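PDB 6AOK: Ceg4 from Legionella pneumophila subsp. pneumophila, which dephosphorylates phosphotyrosine as a HAD-like phosphatase effector and attenuates activation of eukaryotic MAPK pathways, the present chain being its magnesium-binding phosphatase domain. Local coordinates for residues A[12-18]-A[105-111]; A[143-149]-A[174-179]. The contacts are given in a common frame with arbitrary orientation. Residue numbers count along the deposited sequence, not the author numbering.

Contact 1: residues A[12-18]-A[105-111]. With MG (magnesium ion), chain B.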
loop_
_atom_site.group_PDB
_atom_site.type_symbol
_atom_site.label_atom_id
_atom_site.label_comp_id
_atom_site.label_asym_id
_atom_site.label_seq_id
_atom_site.Cartn_x
_atom_site.Cartn_y
_atom_site.Cartn_z
ATOM N N LYS A 12 18.385 2.945 -5.187
ATOM C CA LYS A 12 17.426 2.570 -4.151
ATOM C C LYS A 12 16.210 3.468 -4.239
ATOM O O LYS A 12 16.341 4.677 -4.412
ATOM C CB LYS A 12 18.037 2.707 -2.770
ATOM C CG LYS A 12 19.224 1.721 -2.523
ATOM C CD LYS A 12 18.718 0.280 -2.348
ATOM C CE LYS A 12 19.866 -0.692 -2.171
ATOM N NZ LYS A 12 19.329 -2.038 -1.786
ATOM N N VAL A 13 15.042 2.881 -4.102
ATOM C CA VAL A 13 13.778 3.612 -4.085
ATOM C C VAL A 13 13.047 3.230 -2.819
ATOM O O VAL A 13 13.057 2.056 -2.408
ATOM C CB VAL A 13 12.905 3.297 -5.315
ATOM C CG1 VAL A 13 11.654 4.081 -5.291
ATOM C CG2 VAL A 13 13.685 3.512 -6.608
ATOM N N ILE A 14 12.427 4.220 -2.196
ATOM C CA ILE A 14 11.565 3.996 -1.046
ATOM C C ILE A 14 10.205 4.558 -1.398
ATOM O O ILE A 14 10.114 5.659 -1.923
ATOM C CB ILE A 14 12.096 4.666 0.228
ATOM C CG1 ILE A 14 13.495 4.151 0.514
ATOM C CG2 ILE A 14 11.091 4.395 1.456
ATOM C CD1 ILE A 14 14.226 4.998 1.527
ATOM N N ILE A 15 9.163 3.788 -1.131
ATOM C CA ILE A 15 7.799 4.202 -1.383
ATOM C C ILE A 15 7.101 4.372 -0.042
ATOM O O ILE A 15 7.135 3.471 0.801
ATOM C CB ILE A 15 7.067 3.178 -2.270
ATOM C CG1 ILE A 15 7.760 3.090 -3.627
ATOM C CG2 ILE A 15 5.585 3.577 -2.430
ATOM C CD1 ILE A 15 7.340 1.903 -4.372
ATOM N N PHE A 16 6.411 5.490 0.120
ATOM C CA PHE A 16 5.478 5.659 1.221
ATOM C C PHE A 16 4.148 5.885 0.556
ATOM O O PHE A 16 3.934 6.970 -0.002
ATOM C CB PHE A 16 5.844 6.854 2.105
ATOM C CG PHE A 16 7.104 6.644 2.878
ATOM C CD1 PHE A 16 8.303 7.210 2.447
ATOM C CD2 PHE A 16 7.109 5.856 3.993
ATOM C CE1 PHE A 16 9.470 7.012 3.168
ATOM C CE2 PHE A 16 8.265 5.600 4.671
ATOM C CZ PHE A 16 9.454 6.189 4.247
ATOM N N THR A 17 3.244 4.893 0.642
ATOM C CA THR A 17 1.971 5.013 -0.052
ATOM C C THR A 17 0.837 4.760 0.937
ATOM O O THR A 17 0.910 3.860 1.783
ATOM C CB THR A 17 1.879 4.034 -1.242
ATOM O OG1 THR A 17 0.625 4.206 -1.888
ATOM C CG2 THR A 17 1.973 2.609 -0.767
ATOM N N ASP A 18 -0.188 5.582 0.849
ATOM C CA ASP A 18 -1.468 5.300 1.482
ATOM C C ASP A 18 -2.083 4.019 0.887
ATOM O O ASP A 18 -1.676 3.543 -0.179
ATOM C CB ASP A 18 -2.392 6.520 1.269
ATOM C CG ASP A 18 -3.751 6.347 1.928
ATOM O OD1 ASP A 18 -3.809 5.908 3.115
ATOM O OD2 ASP A 18 -4.752 6.668 1.254
ATOM N N ASP A 105 15.694 -3.725 -4.329
ATOM C CA ASP A 105 16.148 -2.355 -4.192
ATOM C C ASP A 105 15.025 -1.351 -4.038
ATOM O O ASP A 105 15.323 -0.156 -3.995
ATOM C CB ASP A 105 17.001 -2.005 -5.390
ATOM C CG ASP A 105 18.298 -2.808 -5.401
ATOM O OD1 ASP A 105 18.904 -2.932 -4.303
ATOM O OD2 ASP A 105 18.680 -3.336 -6.469
ATOM N N VAL A 106 13.766 -1.798 -3.957
ATOM C CA VAL A 106 12.613 -0.937 -3.730
ATOM C C VAL A 106 12.005 -1.314 -2.387
ATOM O O VAL A 106 11.637 -2.475 -2.175
ATOM C CB VAL A 106 11.560 -1.084 -4.837
ATOM C CG1 VAL A 106 10.377 -0.166 -4.508
ATOM C CG2 VAL A 106 12.165 -0.702 -6.154
ATOM N N THR A 107 11.908 -0.360 -1.477
ATOM C CA THR A 107 11.266 -0.613 -0.191
ATOM C C THR A 107 9.856 -0.039 -0.205
ATOM O O THR A 107 9.666 1.150 -0.451
ATOM C CB THR A 107 12.085 -0.014 0.948
ATOM O OG1 THR A 107 13.391 -0.617 0.938
ATOM C CG2 THR A 107 11.399 -0.294 2.280
ATOM N N VAL A 108 8.866 -0.889 0.044
ATOM C CA VAL A 108 7.462 -0.514 -0.050
ATOM C C VAL A 108 6.897 -0.387 1.357
ATOM O O VAL A 108 6.765 -1.390 2.072
ATOM C CB VAL A 108 6.656 -1.532 -0.851
ATOM C CG1 VAL A 108 5.278 -1.009 -1.044
ATOM C CG2 VAL A 108 7.321 -1.713 -2.191
ATOM N N ASN A 109 6.556 0.840 1.747
ATOM C CA ASN A 109 5.920 1.122 3.026
ATOM C C ASN A 109 4.508 1.585 2.734
ATOM O O ASN A 109 4.316 2.609 2.079
ATOM C CB ASN A 109 6.634 2.223 3.796
ATOM C CG ASN A 109 8.110 1.914 4.027
ATOM O OD1 ASN A 109 8.454 1.097 4.910
ATOM N ND2 ASN A 109 8.999 2.556 3.247
ATOM N N ILE A 110 3.544 0.908 3.312
ATOM C CA ILE A 110 2.166 1.369 3.287
ATOM C C ILE A 110 1.872 2.031 4.630
ATOM O O ILE A 110 2.089 1.434 5.687
ATOM C CB ILE A 110 1.205 0.207 3.027
ATOM C CG1 ILE A 110 1.512 -0.421 1.658
ATOM C CG2 ILE A 110 -0.276 0.744 3.117
ATOM C CD1 ILE A 110 0.645 -1.686 1.363
ATOM N N VAL A 111 1.422 3.271 4.601
ATOM C CA VAL A 111 1.202 4.043 5.817
ATOM C C VAL A 111 -0.284 4.352 5.875
ATOM O O VAL A 111 -0.821 4.985 4.963
ATOM C CB VAL A 111 2.027 5.338 5.803
ATOM C CG1 VAL A 111 1.983 6.026 7.148
ATOM C CG2 VAL A 111 3.543 5.060 5.312
HETATM MG MG MG B . -6.606 7.245 1.643
HETATM O O HOH W 1 15.216 0.449 -0.809
HETATM O O HOH W 2 -6.804 6.423 3.506
HETATM O O HOH W 3 -5.757 8.846 2.712
HETATM O O HOH W 4 -8.568 8.026 1.731
#
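Asp105 pairs through OD1 with NZ of Lys12 (2.7 Å), a salt bridge at the strand pair's N-terminal end, joining a partly exposed lysine to a buried aspartate, while its O receives the N of Val13 (3.1 Å). Val106 begins an in-register parallel ladder, its CG1 meeting CD1 of Ile15 at 3.7 Å; beta-branched residues suit these extended backbones. Thr107 uses both its peptide groups, N to Val13 O (2.8 Å) and O from Ile15 N (2.8 Å). Val108 joins Val106 and Ile15 on the face covered by helix 91-100. Asn109 repeats the two-way pairing, N to Ile15 O (2.9 Å) and O from Thr17 N (2.9 Å); its ND2 also donates to Ile15 O (3.2 Å), while OD1 accepts from Arg151. Val111 N reaches Thr17 O (2.9 Å). Beyond this last rung, Asp18 OD2 binds magnesium (2.0 Å) with Asp20 and Asp167, while its OD1 forms a salt bridge with Lys144: the strand-end aspartate of a HAD-type Rossmann-like fold, consistent with a DxDx(T/V) motif.

Contact 2: residues A[143-149]-A[174-179]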
loop_
_atom_site.group_PDB
_atom_site.type_symbol
_atom_site.label_atom_id
_atom_site.label_comp_id
_atom_site.label_asym_id
_atom_site.label_seq_id
_atom_site.Cartn_x
_atom_site.Cartn_y
_atom_site.Cartn_z
ATOM N N TYR A 143 -0.665 8.100 12.757
ATOM C CA TYR A 143 -0.051 9.419 12.674
ATOM C C TYR A 143 1.038 9.285 11.620
ATOM O O TYR A 143 2.140 8.792 11.911
ATOM C CB TYR A 143 0.515 9.847 14.026
ATOM C CG TYR A 143 1.087 11.254 14.026
ATOM C CD1 TYR A 143 0.624 12.228 13.120
ATOM C CD2 TYR A 143 2.086 11.610 14.946
ATOM C CE1 TYR A 143 1.128 13.528 13.147
ATOM C CE2 TYR A 143 2.607 12.868 14.966
ATOM C CZ TYR A 143 2.130 13.822 14.082
ATOM O OH TYR A 143 2.693 15.048 14.147
ATOM N N LYS A 144 0.718 9.698 10.382
ATOM C CA LYS A 144 1.619 9.405 9.277
ATOM C C LYS A 144 2.963 10.124 9.408
ATOM O O LYS A 144 3.995 9.582 8.988
ATOM C CB LYS A 144 0.924 9.750 7.950
ATOM C CG LYS A 144 -0.341 8.903 7.724
ATOM C CD LYS A 144 -0.626 8.659 6.210
ATOM C CE LYS A 144 -1.944 7.934 6.037
ATOM N NZ LYS A 144 -2.306 7.595 4.614
ATOM N N PHE A 145 2.978 11.345 9.942
ATOM C CA PHE A 145 4.264 12.020 10.116
ATOM C C PHE A 145 5.204 11.175 10.969
ATOM O O PHE A 145 6.373 10.998 10.625
ATOM C CB PHE A 145 4.109 13.403 10.760
ATOM C CG PHE A 145 5.452 14.044 11.072
ATOM C CD1 PHE A 145 6.152 14.696 10.085
ATOM C CD2 PHE A 145 6.044 13.890 12.319
ATOM C CE1 PHE A 145 7.421 15.269 10.349
ATOM C CE2 PHE A 145 7.292 14.421 12.597
ATOM C CZ PHE A 145 7.988 15.131 11.589
ATOM N N ASN A 146 4.714 10.664 12.108
ATOM C CA ASN A 146 5.603 9.903 12.986
ATOM C C ASN A 146 5.988 8.595 12.337
ATOM O O ASN A 146 7.135 8.136 12.477
ATOM C CB ASN A 146 4.927 9.636 14.339
ATOM C CG ASN A 146 5.256 10.717 15.377
ATOM O OD1 ASN A 146 6.009 11.682 15.102
ATOM N ND2 ASN A 146 4.672 10.580 16.578
ATOM N N ASP A 147 5.044 7.969 11.625
ATOM C CA ASP A 147 5.364 6.699 10.983
ATOM C C ASP A 147 6.465 6.873 9.935
ATOM O O ASP A 147 7.400 6.066 9.872
ATOM C CB ASP A 147 4.115 6.086 10.366
ATOM C CG ASP A 147 3.290 5.266 11.394
ATOM O OD1 ASP A 147 3.769 5.053 12.532
ATOM O OD2 ASP A 147 2.162 4.834 11.082
ATOM N N VAL A 148 6.369 7.895 9.085
ATOM C CA VAL A 148 7.410 8.067 8.060
ATOM C C VAL A 148 8.717 8.569 8.698
ATOM O O VAL A 148 9.836 8.190 8.295
ATOM C CB VAL A 148 6.893 9.029 6.975
ATOM C CG1 VAL A 148 7.984 9.404 5.941
ATOM C CG2 VAL A 148 5.641 8.409 6.324
ATOM N N ASN A 149 8.598 9.482 9.664
ATOM C CA ASN A 149 9.787 10.004 10.309
ATOM C C ASN A 149 10.571 8.881 10.972
ATOM O O ASN A 149 11.802 8.810 10.859
ATOM C CB ASN A 149 9.398 11.056 11.343
ATOM C CG ASN A 149 10.624 11.680 12.012
ATOM O OD1 ASN A 149 11.366 12.413 11.366
ATOM N ND2 ASN A 149 10.839 11.391 13.306
ATOM N N GLU A 174 1.839 15.691 5.808
ATOM C CA GLU A 174 2.630 15.076 6.880
ATOM C C GLU A 174 3.750 14.191 6.364
ATOM O O GLU A 174 4.870 14.258 6.859
ATOM C CB GLU A 174 1.735 14.224 7.785
ATOM C CG GLU A 174 0.763 15.047 8.656
ATOM C CD GLU A 174 -0.044 14.114 9.555
ATOM O OE1 GLU A 174 0.416 12.986 9.871
ATOM O OE2 GLU A 174 -1.130 14.532 9.973
HETATM N N MSE A 175 3.466 13.313 5.424
HETATM C CA MSE A 175 4.511 12.474 4.926
HETATM C C MSE A 175 5.575 13.277 4.217
HETATM O O MSE A 175 6.723 13.051 4.389
HETATM C CB MSE A 175 3.975 11.399 4.010
HETATM C CG MSE A 175 2.926 10.538 4.690
HETATM SE SE MSE A 175 2.719 8.754 3.879
HETATM C CE MSE A 175 1.485 9.407 2.483
ATOM N N LEU A 176 5.145 14.242 3.442
ATOM C CA LEU A 176 6.107 15.094 2.729
ATOM C C LEU A 176 6.993 15.872 3.702
ATOM O O LEU A 176 8.202 16.009 3.481
ATOM C CB LEU A 176 5.345 16.050 1.823
ATOM C CG LEU A 176 6.241 16.953 1.002
ATOM C CD1 LEU A 176 7.070 16.142 -0.047
ATOM C CD2 LEU A 176 5.363 18.030 0.322
ATOM N N ARG A 177 6.394 16.396 4.787
ATOM C CA ARG A 177 7.160 17.052 5.856
ATOM C C ARG A 177 8.222 16.119 6.448
ATOM O O ARG A 177 9.369 16.525 6.693
ATOM C CB ARG A 177 6.183 17.500 6.957
ATOM C CG ARG A 177 6.562 18.741 7.706
ATOM C CD ARG A 177 5.319 19.664 7.917
ATOM N NE ARG A 177 4.133 18.905 8.327
ATOM C CZ ARG A 177 2.899 19.120 7.851
ATOM N NH1 ARG A 177 2.677 20.076 6.948
ATOM N NH2 ARG A 177 1.885 18.378 8.262
ATOM N N ALA A 178 7.842 14.861 6.705
ATOM C CA ALA A 178 8.747 13.877 7.284
ATOM C C ALA A 178 9.894 13.555 6.331
ATOM O O ALA A 178 11.057 13.437 6.743
ATOM C CB ALA A 178 7.956 12.609 7.644
ATOM N N VAL A 179 9.581 13.450 5.042
ATOM C CA VAL A 179 10.602 13.114 4.056
ATOM C C VAL A 179 11.586 14.275 3.902
ATOM O O VAL A 179 12.794 14.061 3.832
ATOM C CB VAL A 179 9.933 12.735 2.721
ATOM C CG1 VAL A 179 10.989 12.644 1.595
ATOM C CG2 VAL A 179 9.213 11.385 2.842
HETATM O O HOH W 5 -1.808 11.401 10.061
HETATM O O HOH W 6 11.570 14.051 9.392
#
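Two neighbouring helices, 144-153 and 169-180, pack side by side here on one face of the central parallel sheet, running in broadly the same direction. Their short segments cross at -32° with axes 7.9 Å apart, a close approach made possible by Ala178, whose small CB lies 3.6 Å from Val148 CG1 and 3.7 Å from Phe145 CD1. Val148 points into the interface, and its CG2 touches CG of Met175, a selenomethionine, at 3.8 Å; its CG1 meets Val179 CG2 at 3.9 Å. Beneath this apolar seam, Val148 and Met175 both rest on Phe16 of strand 13-17. Helix 144-153 links strand 136-139 to strand 161-165, and helix 169-180 links that strand to strand 189-192, each a beta-alpha-beta crossover, expected to be right-handed, as in the Rossmann-like HAD fold, in which a lysine at the start of such a helix commonly faces the active site. Lys144 fits that pattern: its CB packs on Met175 CG at 3.9 Å, but the long chain leads away, so that NZ forms salt bridges with Asp18 and Asp166. Toward the outer rim the contact turns polar. Glu174 OE1 accepts the N of Phe145 at 3.0 Å, satisfying an amide in the helix's first turn, where no preceding helical carbonyl serves it. Further on, a water donates to both Asn149 OD1 (2.6 Å) and Ala178 O (2.8 Å), and Asn149 OD1 is also bonded to Lys182.

Overall arrangement
Contact 1 lies in the core, its centre about 8 Å from the centre of the chain, whereas the centre of contact 2 is about 15 Å from it, with a buried floor and an exposed rim. They use different elements, two strands against two helices, yet the layers touch: Phe16 CD2 meets Val148 CG2 at 3.8 Å. Their chemistry follows their places. Regular peptide hydrogen bonds hold the strands, while the helices, whose peptides are largely spent internally, rely on side-chain packing and a carboxylate-to-amide bond. They converge at the metal end of the sheet, where Lys144 NZ of contact 2 reaches Asp18 OD1 of contact 1 at 2.7 Å, placing a positive charge beside the magnesium-binding aspartate.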